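Local coordinates for Alpha/beta hydrolase family protein (Bacillus anthracis, PDB 3OOS) that is probably a hydrolase of the alpha/beta fold family, its substrate and reaction not established, at residues A[102-110]-A[211-222]; A[144-155]-A[168-176]. All coordinates share one frame; numbering follows the deposited sequence. Where two conformers were deposited one is given.

Contact 1. Residues A[102-110]-A[211-222]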
loop_
_atom_site.group_PDB
_atom_site.type_symbol
_atom_site.label_atom_id
_atom_site.label_comp_id
_atom_site.label_asym_id
_atom_site.label_seq_id
_atom_site.Cartn_x
_atom_site.Cartn_y
_atom_site.Cartn_z
ATOM N N GLY A 102 0.178 1.431 -3.340
ATOM C CA GLY A 102 -0.250 2.435 -4.322
ATOM C C GLY A 102 0.182 2.069 -5.734
ATOM O O GLY A 102 -0.557 2.283 -6.697
HETATM N N MSE A 103 1.380 1.505 -5.861
HETATM C CA MSE A 103 1.845 1.008 -7.152
HETATM C C MSE A 103 0.929 -0.111 -7.628
HETATM O O MSE A 103 0.560 -0.162 -8.803
HETATM C CB MSE A 103 3.291 0.527 -7.056
HETATM C CG MSE A 103 4.263 1.625 -6.672
HETATM SE SE MSE A 103 6.036 0.930 -6.304
HETATM C CE MSE A 103 6.744 2.511 -5.426
ATOM N N LEU A 104 0.548 -0.992 -6.705
ATOM C CA LEU A 104 -0.389 -2.068 -7.016
ATOM C C LEU A 104 -1.741 -1.512 -7.491
ATOM O O LEU A 104 -2.336 -2.047 -8.434
ATOM C CB LEU A 104 -0.561 -2.996 -5.809
ATOM C CG LEU A 104 -1.448 -4.233 -5.984
ATOM C CD1 LEU A 104 -0.940 -5.154 -7.102
ATOM C CD2 LEU A 104 -1.545 -4.985 -4.661
ATOM N N ALA A 105 -2.201 -0.434 -6.856
ATOM C CA ALA A 105 -3.425 0.268 -7.269
ATOM C C ALA A 105 -3.365 0.719 -8.727
ATOM O O ALA A 105 -4.335 0.569 -9.475
ATOM C CB ALA A 105 -3.693 1.465 -6.358
ATOM N N LEU A 106 -2.222 1.278 -9.118
ATOM C CA LEU A 106 -2.032 1.745 -10.487
ATOM C C LEU A 106 -2.076 0.588 -11.476
ATOM O O LEU A 106 -2.662 0.714 -12.549
ATOM C CB LEU A 106 -0.728 2.539 -10.623
ATOM C CG LEU A 106 -0.652 3.829 -9.790
ATOM C CD1 LEU A 106 0.747 4.434 -9.863
ATOM C CD2 LEU A 106 -1.709 4.867 -10.208
ATOM N N VAL A 107 -1.474 -0.538 -11.106
ATOM C CA VAL A 107 -1.525 -1.737 -11.945
ATOM C C VAL A 107 -2.946 -2.318 -12.006
ATOM O O VAL A 107 -3.374 -2.773 -13.060
ATOM C CB VAL A 107 -0.461 -2.786 -11.524
ATOM C CG1 VAL A 107 -0.571 -4.055 -12.371
ATOM C CG2 VAL A 107 0.937 -2.186 -11.664
ATOM N N TYR A 108 -3.689 -2.277 -10.898
ATOM C CA TYR A 108 -5.102 -2.684 -10.938
ATOM C C TYR A 108 -5.849 -1.863 -11.994
ATOM O O TYR A 108 -6.604 -2.412 -12.811
ATOM C CB TYR A 108 -5.769 -2.527 -9.562
ATOM C CG TYR A 108 -6.909 -3.498 -9.268
ATOM C CD1 TYR A 108 -7.769 -3.953 -10.277
ATOM C CD2 TYR A 108 -7.138 -3.943 -7.966
ATOM C CE1 TYR A 108 -8.816 -4.839 -9.994
ATOM C CE2 TYR A 108 -8.179 -4.820 -7.671
ATOM C CZ TYR A 108 -9.011 -5.265 -8.682
ATOM O OH TYR A 108 -10.035 -6.138 -8.369
ATOM N N ALA A 109 -5.613 -0.553 -11.991
ATOM C CA ALA A 109 -6.258 0.343 -12.950
ATOM C C ALA A 109 -5.844 0.045 -14.395
ATOM O O ALA A 109 -6.687 0.013 -15.293
ATOM C CB ALA A 109 -5.979 1.794 -12.589
ATOM N N THR A 110 -4.559 -0.191 -14.629
ATOM C CA THR A 110 -4.102 -0.412 -16.002
ATOM C C THR A 110 -4.522 -1.779 -16.563
ATOM O O THR A 110 -4.749 -1.918 -17.766
ATOM C CB THR A 110 -2.582 -0.198 -16.166
ATOM O OG1 THR A 110 -1.869 -1.122 -15.337
ATOM C CG2 THR A 110 -2.193 1.239 -15.796
ATOM N N TYR A 211 9.219 -2.008 -13.573
ATOM C CA TYR A 211 8.035 -1.243 -13.189
ATOM C C TYR A 211 7.961 0.130 -13.859
ATOM O O TYR A 211 8.797 1.001 -13.613
ATOM C CB TYR A 211 7.903 -1.120 -11.660
ATOM C CG TYR A 211 6.725 -0.263 -11.252
ATOM C CD1 TYR A 211 5.422 -0.639 -11.580
ATOM C CD2 TYR A 211 6.913 0.935 -10.560
ATOM C CE1 TYR A 211 4.333 0.147 -11.225
ATOM C CE2 TYR A 211 5.826 1.735 -10.201
ATOM C CZ TYR A 211 4.539 1.331 -10.537
ATOM O OH TYR A 211 3.458 2.105 -10.193
ATOM N N ASP A 212 6.948 0.301 -14.709
ATOM C CA ASP A 212 6.689 1.567 -15.393
ATOM C C ASP A 212 5.307 1.509 -16.031
ATOM O O ASP A 212 5.071 0.718 -16.946
ATOM C CB ASP A 212 7.763 1.846 -16.456
ATOM C CG ASP A 212 7.654 3.241 -17.064
ATOM O OD1 ASP A 212 6.779 4.031 -16.642
ATOM O OD2 ASP A 212 8.460 3.551 -17.971
ATOM N N VAL A 213 4.400 2.348 -15.531
ATOM C CA VAL A 213 3.038 2.441 -16.060
ATOM C C VAL A 213 2.692 3.861 -16.535
ATOM O O VAL A 213 1.530 4.168 -16.777
ATOM C CB VAL A 213 1.977 1.945 -15.032
ATOM C CG1 VAL A 213 2.180 0.462 -14.718
ATOM C CG2 VAL A 213 2.002 2.790 -13.748
ATOM N N ARG A 214 3.706 4.713 -16.683
ATOM C CA ARG A 214 3.480 6.132 -16.999
ATOM C C ARG A 214 2.599 6.367 -18.225
ATOM O O ARG A 214 1.669 7.171 -18.176
ATOM C CB ARG A 214 4.806 6.875 -17.165
ATOM C CG ARG A 214 5.526 7.140 -15.853
ATOM C CD ARG A 214 6.915 7.708 -16.097
ATOM N NE ARG A 214 7.810 6.722 -16.708
ATOM C CZ ARG A 214 9.077 6.955 -17.040
ATOM N NH1 ARG A 214 9.619 8.149 -16.826
ATOM N NH2 ARG A 214 9.807 5.990 -17.587
ATOM N N GLN A 215 2.897 5.671 -19.318
ATOM C CA GLN A 215 2.143 5.866 -20.552
ATOM C C GLN A 215 0.729 5.307 -20.433
ATOM O O GLN A 215 -0.231 5.915 -20.909
ATOM C CB GLN A 215 2.875 5.264 -21.756
ATOM C CG GLN A 215 4.190 5.965 -22.108
ATOM C CD GLN A 215 4.014 7.442 -22.461
ATOM O OE1 GLN A 215 3.048 7.829 -23.126
ATOM N NE2 GLN A 215 4.954 8.270 -22.018
ATOM N N LYS A 216 0.604 4.163 -19.770
ATOM C CA LYS A 216 -0.702 3.540 -19.592
ATOM C C LYS A 216 -1.632 4.366 -18.703
ATOM O O LYS A 216 -2.849 4.288 -18.856
ATOM C CB LYS A 216 -0.566 2.105 -19.072
ATOM C CG LYS A 216 -0.165 1.108 -20.162
ATOM C CD LYS A 216 -0.234 -0.351 -19.691
ATOM C CE LYS A 216 0.841 -0.689 -18.661
ATOM N NZ LYS A 216 2.232 -0.499 -19.187
ATOM N N LEU A 217 -1.068 5.173 -17.802
ATOM C CA LEU A 217 -1.893 6.002 -16.910
ATOM C C LEU A 217 -2.765 7.014 -17.658
ATOM O O LEU A 217 -3.835 7.394 -17.175
ATOM C CB LEU A 217 -1.044 6.725 -15.861
ATOM C CG LEU A 217 -0.428 5.877 -14.744
ATOM C CD1 LEU A 217 0.189 6.799 -13.710
ATOM C CD2 LEU A 217 -1.446 4.941 -14.093
ATOM N N LYS A 218 -2.308 7.430 -18.839
ATOM C CA LYS A 218 -3.039 8.385 -19.668
ATOM C C LYS A 218 -4.366 7.805 -20.165
ATOM O O LYS A 218 -5.247 8.538 -20.626
ATOM C CB LYS A 218 -2.169 8.833 -20.849
ATOM C CG LYS A 218 -0.874 9.528 -20.433
ATOM C CD LYS A 218 0.021 9.824 -21.628
ATOM C CE LYS A 218 1.058 10.883 -21.284
ATOM N NZ LYS A 218 2.123 10.992 -22.317
ATOM N N PHE A 219 -4.505 6.484 -20.064
ATOM C CA PHE A 219 -5.704 5.793 -20.537
ATOM C C PHE A 219 -6.557 5.232 -19.396
ATOM O O PHE A 219 -7.539 4.523 -19.633
ATOM C CB PHE A 219 -5.324 4.716 -21.562
ATOM C CG PHE A 219 -4.578 5.265 -22.746
ATOM C CD1 PHE A 219 -5.263 5.875 -23.791
ATOM C CD2 PHE A 219 -3.185 5.215 -22.796
ATOM C CE1 PHE A 219 -4.577 6.407 -24.881
ATOM C CE2 PHE A 219 -2.492 5.742 -23.886
ATOM C CZ PHE A 219 -3.189 6.338 -24.927
ATOM N N VAL A 220 -6.175 5.570 -18.165
ATOM C CA VAL A 220 -6.958 5.248 -16.972
ATOM C C VAL A 220 -8.040 6.321 -16.807
ATOM O O VAL A 220 -7.733 7.505 -16.628
ATOM C CB VAL A 220 -6.055 5.152 -15.713
ATOM C CG1 VAL A 220 -6.888 5.058 -14.429
ATOM C CG2 VAL A 220 -5.109 3.952 -15.831
ATOM N N LYS A 221 -9.304 5.900 -16.872
ATOM C CA LYS A 221 -10.429 6.834 -16.972
ATOM C C LYS A 221 -11.282 6.918 -15.703
ATOM O O LYS A 221 -12.186 7.754 -15.608
ATOM C CB LYS A 221 -11.313 6.483 -18.183
ATOM C CG LYS A 221 -10.571 6.330 -19.528
ATOM C CD LYS A 221 -9.613 7.490 -19.851
ATOM C CE LYS A 221 -10.325 8.822 -20.084
ATOM N NZ LYS A 221 -11.226 8.815 -21.274
ATOM N N ILE A 222 -10.969 6.071 -14.727
ATOM C CA ILE A 222 -11.722 6.001 -13.474
ATOM C C ILE A 222 -11.322 7.115 -12.502
ATOM O O ILE A 222 -10.209 7.646 -12.593
ATOM C CB ILE A 222 -11.555 4.620 -12.779
ATOM C CG1 ILE A 222 -10.107 4.405 -12.327
ATOM C CG2 ILE A 222 -12.017 3.491 -13.698
ATOM C CD1 ILE A 222 -9.872 3.077 -11.638
#
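Tyr211 OH, hydrogen-bonded to Ala125 O, is packed by apolar atoms of helix 100-112, with Met103 CB at 3.5 Å and Leu106 CD1 at 3.6 Å. The buried hydroxyl is thus satisfied outside the two segments. Met103, a selenomethionine, runs on past the ring with its chain extended beyond CG. Met103 SE stands 4.6 Å from the centroid of the Tyr211 ring, 36° off its normal, an oblique Met-aromatic contact. Val107 CG2 meets the same ring at its edge, near the ring plane.

Further along the helix the contact is wholly apolar. Leu106 divides its branches, CD1 going to the tyrosine and CD2 to Leu217 CD2 at 3.9 Å, the two leucines crossing at about a right angle. Thr110 turns its methyl anti to the carbonyl carbon (chi1 61° for OG1), which brings CG2 to 3.8 Å from Lys216 CB and close to Val213, Leu217 and Val220. Ala109 CB rests 3.9 Å from Val220 CG1.

Within 211-222, the turn at Asp212 is held by side-chain bonds. Arg214 NE and NH2 hold the carboxylate side-on in a salt bridge, NH2 to Asp212 OD2 at 2.8 Å; OD1, which takes NE, also accepts from Arg214 N in an Asx turn, these two donors coming from opposite faces of the carboxylate. Helix 100-112 also packs against strand 116-122 through Ala105 and Ala109. This helix, which carries the chain between the adjacent parallel strands 93-98 and 116-122, belongs to a beta-alpha-beta crossover of the alpha/beta hydrolase fold.

Contact 2. Residues A[144-155]-A[168-176]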
loop_
_atom_site.group_PDB
_atom_site.type_symbol
_atom_site.label_atom_id
_atom_site.label_comp_id
_atom_site.label_asym_id
_atom_site.label_seq_id
_atom_site.Cartn_x
_atom_site.Cartn_y
_atom_site.Cartn_z
ATOM N N LYS A 144 20.921 9.567 3.374
ATOM C CA LYS A 144 20.446 8.446 4.193
ATOM C C LYS A 144 20.663 7.077 3.536
ATOM O O LYS A 144 20.469 6.041 4.176
ATOM C CB LYS A 144 18.959 8.628 4.532
ATOM C CG LYS A 144 18.631 9.936 5.241
ATOM C CD LYS A 144 19.131 9.919 6.670
ATOM C CE LYS A 144 18.033 9.503 7.633
ATOM N NZ LYS A 144 17.114 10.639 7.920
ATOM N N PHE A 145 21.065 7.077 2.264
ATOM C CA PHE A 145 21.164 5.838 1.459
ATOM C C PHE A 145 21.901 4.671 2.123
ATOM O O PHE A 145 21.357 3.564 2.218
ATOM C CB PHE A 145 21.762 6.126 0.074
ATOM C CG PHE A 145 21.974 4.893 -0.776
ATOM C CD1 PHE A 145 20.924 4.345 -1.509
ATOM C CD2 PHE A 145 23.230 4.296 -0.857
ATOM C CE1 PHE A 145 21.120 3.209 -2.301
ATOM C CE2 PHE A 145 23.436 3.163 -1.645
ATOM C CZ PHE A 145 22.379 2.621 -2.369
ATOM N N ASN A 146 23.135 4.913 2.561
ATOM C CA ASN A 146 23.952 3.854 3.147
ATOM C C ASN A 146 23.329 3.248 4.396
ATOM O O ASN A 146 23.315 2.024 4.555
ATOM C CB ASN A 146 25.368 4.349 3.449
ATOM C CG ASN A 146 26.183 4.593 2.191
ATOM O OD1 ASN A 146 26.069 3.861 1.204
ATOM N ND2 ASN A 146 27.022 5.625 2.226
ATOM N N ARG A 147 22.800 4.104 5.269
ATOM C CA ARG A 147 22.173 3.638 6.502
ATOM C C ARG A 147 20.931 2.809 6.192
ATOM O O ARG A 147 20.706 1.767 6.811
ATOM C CB ARG A 147 21.830 4.809 7.436
ATOM C CG ARG A 147 21.229 4.395 8.790
ATOM C CD ARG A 147 22.076 3.344 9.500
ATOM N NE ARG A 147 21.440 2.862 10.724
ATOM C CZ ARG A 147 21.794 1.755 11.374
ATOM N NH1 ARG A 147 22.786 0.992 10.924
ATOM N NH2 ARG A 147 21.151 1.408 12.479
ATOM N N ILE A 148 20.144 3.272 5.223
ATOM C CA ILE A 148 18.900 2.602 4.843
ATOM C C ILE A 148 19.155 1.222 4.229
ATOM O O ILE A 148 18.429 0.268 4.517
ATOM C CB ILE A 148 18.022 3.508 3.930
ATOM C CG1 ILE A 148 17.453 4.685 4.741
ATOM C CG2 ILE A 148 16.901 2.714 3.249
ATOM C CD1 ILE A 148 16.676 4.283 5.981
ATOM N N VAL A 149 20.197 1.109 3.408
ATOM C CA VAL A 149 20.598 -0.192 2.864
ATOM C C VAL A 149 20.899 -1.169 4.010
ATOM O O VAL A 149 20.423 -2.314 4.002
ATOM C CB VAL A 149 21.815 -0.075 1.910
ATOM C CG1 VAL A 149 22.415 -1.449 1.607
ATOM C CG2 VAL A 149 21.406 0.616 0.613
ATOM N N SER A 150 21.668 -0.696 4.992
ATOM C CA SER A 150 22.038 -1.510 6.146
ATOM C C SER A 150 20.821 -1.932 6.967
ATOM O O SER A 150 20.708 -3.092 7.366
ATOM C CB SER A 150 23.043 -0.769 7.029
ATOM O OG SER A 150 23.445 -1.580 8.116
ATOM N N ILE A 151 19.910 -0.990 7.211
ATOM C CA ILE A 151 18.683 -1.276 7.961
ATOM C C ILE A 151 17.817 -2.306 7.227
ATOM O O ILE A 151 17.357 -3.277 7.831
ATOM C CB ILE A 151 17.856 0.007 8.259
ATOM C CG1 ILE A 151 18.629 0.935 9.203
ATOM C CG2 ILE A 151 16.511 -0.355 8.883
ATOM C CD1 ILE A 151 17.989 2.319 9.391
HETATM N N MSE A 152 17.612 -2.093 5.929
HETATM C CA MSE A 152 16.763 -2.983 5.133
HETATM C C MSE A 152 17.319 -4.398 5.089
HETATM O O MSE A 152 16.571 -5.370 5.225
HETATM C CB MSE A 152 16.593 -2.458 3.713
HETATM C CG MSE A 152 15.713 -1.234 3.606
HETATM SE SE MSE A 152 15.342 -0.793 1.754
HETATM C CE MSE A 152 17.158 -0.589 1.079
ATOM N N ASN A 153 18.634 -4.509 4.905
ATOM C CA ASN A 153 19.282 -5.814 4.857
ATOM C C ASN A 153 19.115 -6.572 6.168
ATOM O O ASN A 153 18.833 -7.769 6.162
ATOM C CB ASN A 153 20.761 -5.683 4.474
ATOM C CG ASN A 153 20.956 -5.264 3.022
ATOM O OD1 ASN A 153 20.015 -5.274 2.221
ATOM N ND2 ASN A 153 22.185 -4.890 2.678
ATOM N N ALA A 154 19.253 -5.863 7.286
ATOM C CA ALA A 154 19.120 -6.480 8.600
ATOM C C ALA A 154 17.672 -6.857 8.922
ATOM O O ALA A 154 17.415 -7.910 9.508
ATOM C CB ALA A 154 19.703 -5.580 9.675
ATOM N N LEU A 155 16.726 -6.006 8.534
ATOM C CA LEU A 155 15.310 -6.315 8.751
ATOM C C LEU A 155 14.833 -7.501 7.904
ATOM O O LEU A 155 13.959 -8.261 8.335
ATOM C CB LEU A 155 14.428 -5.082 8.529
ATOM C CG LEU A 155 14.495 -3.984 9.599
ATOM C CD1 LEU A 155 13.702 -2.765 9.156
ATOM C CD2 LEU A 155 13.997 -4.476 10.958
ATOM N N LEU A 168 16.012 -1.130 15.051
ATOM C CA LEU A 168 15.935 -0.800 13.625
ATOM C C LEU A 168 14.543 -0.335 13.205
ATOM O O LEU A 168 14.406 0.603 12.408
ATOM C CB LEU A 168 16.357 -2.002 12.773
ATOM C CG LEU A 168 17.807 -2.469 12.908
ATOM C CD1 LEU A 168 17.962 -3.832 12.274
ATOM C CD2 LEU A 168 18.776 -1.467 12.291
ATOM N N SER A 169 13.519 -0.998 13.738
ATOM C CA SER A 169 12.131 -0.656 13.442
ATOM C C SER A 169 11.791 0.735 13.963
ATOM O O SER A 169 11.077 1.492 13.298
ATOM C CB SER A 169 11.187 -1.696 14.039
ATOM O OG SER A 169 11.474 -2.976 13.503
ATOM N N ARG A 170 12.317 1.059 15.145
ATOM C CA ARG A 170 12.144 2.375 15.756
ATOM C C ARG A 170 12.807 3.450 14.895
ATOM O O ARG A 170 12.206 4.482 14.595
ATOM C CB ARG A 170 12.746 2.378 17.165
ATOM C CG ARG A 170 12.567 3.677 17.930
ATOM C CD ARG A 170 11.131 3.851 18.370
ATOM N NE ARG A 170 10.962 5.005 19.248
ATOM C CZ ARG A 170 9.865 5.241 19.960
ATOM N NH1 ARG A 170 8.844 4.399 19.906
ATOM N NH2 ARG A 170 9.792 6.314 20.733
ATOM N N GLU A 171 14.056 3.194 14.509
ATOM C CA GLU A 171 14.815 4.118 13.671
ATOM C C GLU A 171 14.077 4.386 12.355
ATOM O O GLU A 171 13.964 5.537 11.921
ATOM C CB GLU A 171 16.217 3.554 13.402
ATOM C CG GLU A 171 17.186 4.528 12.745
ATOM C CD GLU A 171 18.603 3.979 12.652
ATOM O OE1 GLU A 171 18.842 2.839 13.105
ATOM O OE2 GLU A 171 19.481 4.690 12.127
ATOM N N TRP A 172 13.564 3.319 11.739
ATOM C CA TRP A 172 12.800 3.439 10.501
ATOM C C TRP A 172 11.550 4.296 10.694
ATOM O O TRP A 172 11.283 5.193 9.889
ATOM C CB TRP A 172 12.413 2.057 9.958
ATOM C CG TRP A 172 11.823 2.132 8.587
ATOM C CD1 TRP A 172 10.522 2.400 8.270
ATOM C CD2 TRP A 172 12.514 1.965 7.342
ATOM N NE1 TRP A 172 10.359 2.403 6.909
ATOM C CE2 TRP A 172 11.565 2.140 6.313
ATOM C CE3 TRP A 172 13.842 1.683 6.996
ATOM C CZ2 TRP A 172 11.897 2.035 4.956
ATOM C CZ3 TRP A 172 14.176 1.584 5.641
ATOM C CH2 TRP A 172 13.206 1.761 4.643
ATOM N N ALA A 173 10.801 4.018 11.760
ATOM C CA ALA A 173 9.562 4.742 12.046
ATOM C C ALA A 173 9.816 6.236 12.252
ATOM O O ALA A 173 9.079 7.080 11.732
ATOM C CB ALA A 173 8.865 4.142 13.263
ATOM N N LEU A 174 10.868 6.560 12.998
ATOM C CA LEU A 174 11.198 7.958 13.278
ATOM C C LEU A 174 11.535 8.748 12.016
ATOM O O LEU A 174 11.215 9.930 11.911
ATOM C CB LEU A 174 12.332 8.050 14.299
ATOM C CG LEU A 174 11.890 7.731 15.730
ATOM C CD1 LEU A 174 13.095 7.375 16.588
ATOM C CD2 LEU A 174 11.100 8.882 16.349
HETATM N N MSE A 175 12.165 8.079 11.058
HETATM C CA MSE A 175 12.469 8.681 9.768
HETATM C C MSE A 175 11.199 8.878 8.939
HETATM O O MSE A 175 11.147 9.749 8.064
HETATM C CB MSE A 175 13.449 7.785 9.015
HETATM C CG MSE A 175 13.780 8.257 7.625
HETATM SE SE MSE A 175 14.524 6.803 6.603
HETATM C CE MSE A 175 12.996 5.571 6.578
ATOM N N SER A 176 10.184 8.070 9.235
ATOM C CA SER A 176 8.950 7.991 8.447
ATOM C C SER A 176 7.812 8.860 8.973
ATOM O O SER A 176 6.732 8.900 8.372
ATOM C CB SER A 176 8.474 6.537 8.396
ATOM O OG SER A 176 9.481 5.704 7.868
#
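Arg147 and Glu171 supply the polar link between helices 145-155 and 162-176. The guanidinium approaches side-on: Arg147 NE donates to Glu171 OE2 at 3.0 Å (167° at the hydrogen), and NH2 to Glu171 OE1 at 2.8 Å, on the syn lone pair of that oxygen. Two bonds to two oxygens hinder rotation of either group, although their planes stay 33° apart. Arg147 NH1 is hydrogen-bonded to a glycerol, probably from the crystallisation liquor.

In the aliphatic packing, Leu168 acts as a knob in a hole formed by Arg147, Ile151, Ala154 and Leu155. Leu168 CD1 reaches Ala154 CB at 3.6 Å, whereas CD2 turns to Ile151 CG1 and the guanidinium.

Aromatic and selenium contacts fill the other end. Trp172, its CG anti to the backbone N (chi1 -171°), extends its six-membered ring to Ile148 and Met152, with Ile148 CD1 3.7 Å from Trp172 CZ3. Met175, a selenomethionine bent at its third torsion, lays CE 3.6 Å above the centre of the Trp172 ring and meets Ile148 tip to tip, SE to CD1.

The short axes cross at -135°, 10.5 Å apart, nearer antiparallel than parallel. Ile137 touches Ile148 and Met175, helix 180-186 packs on Ala173 and Leu174, and Ser176 shares backbone bonding with His260 beyond strand 250-255; the pair lies in the mainly helical insertion between strands 116-122 and 224-229, consistent with a cap.

The two contacts lie in different parts of the chain: contact 1 beside the central sheet, its centre 14 Å from the centre of the chain, and contact 2 in the insertion, probably a cap, 19 Å from that point. Their centres are 29 Å apart and their nearest atoms about 12 Å, so neither touches the other. In sequence, both segments of contact 2 fall between those of contact 1. The Met103 side chain comes close to a GxSxG sequence that may form the nucleophile elbow, but makes no contact with it. A tetraethylene glycol lies about 4 Å from that side chain and one about 3 Å from that of Ser169; such molecules probably come from the crystallisation liquor, though they can mark pockets.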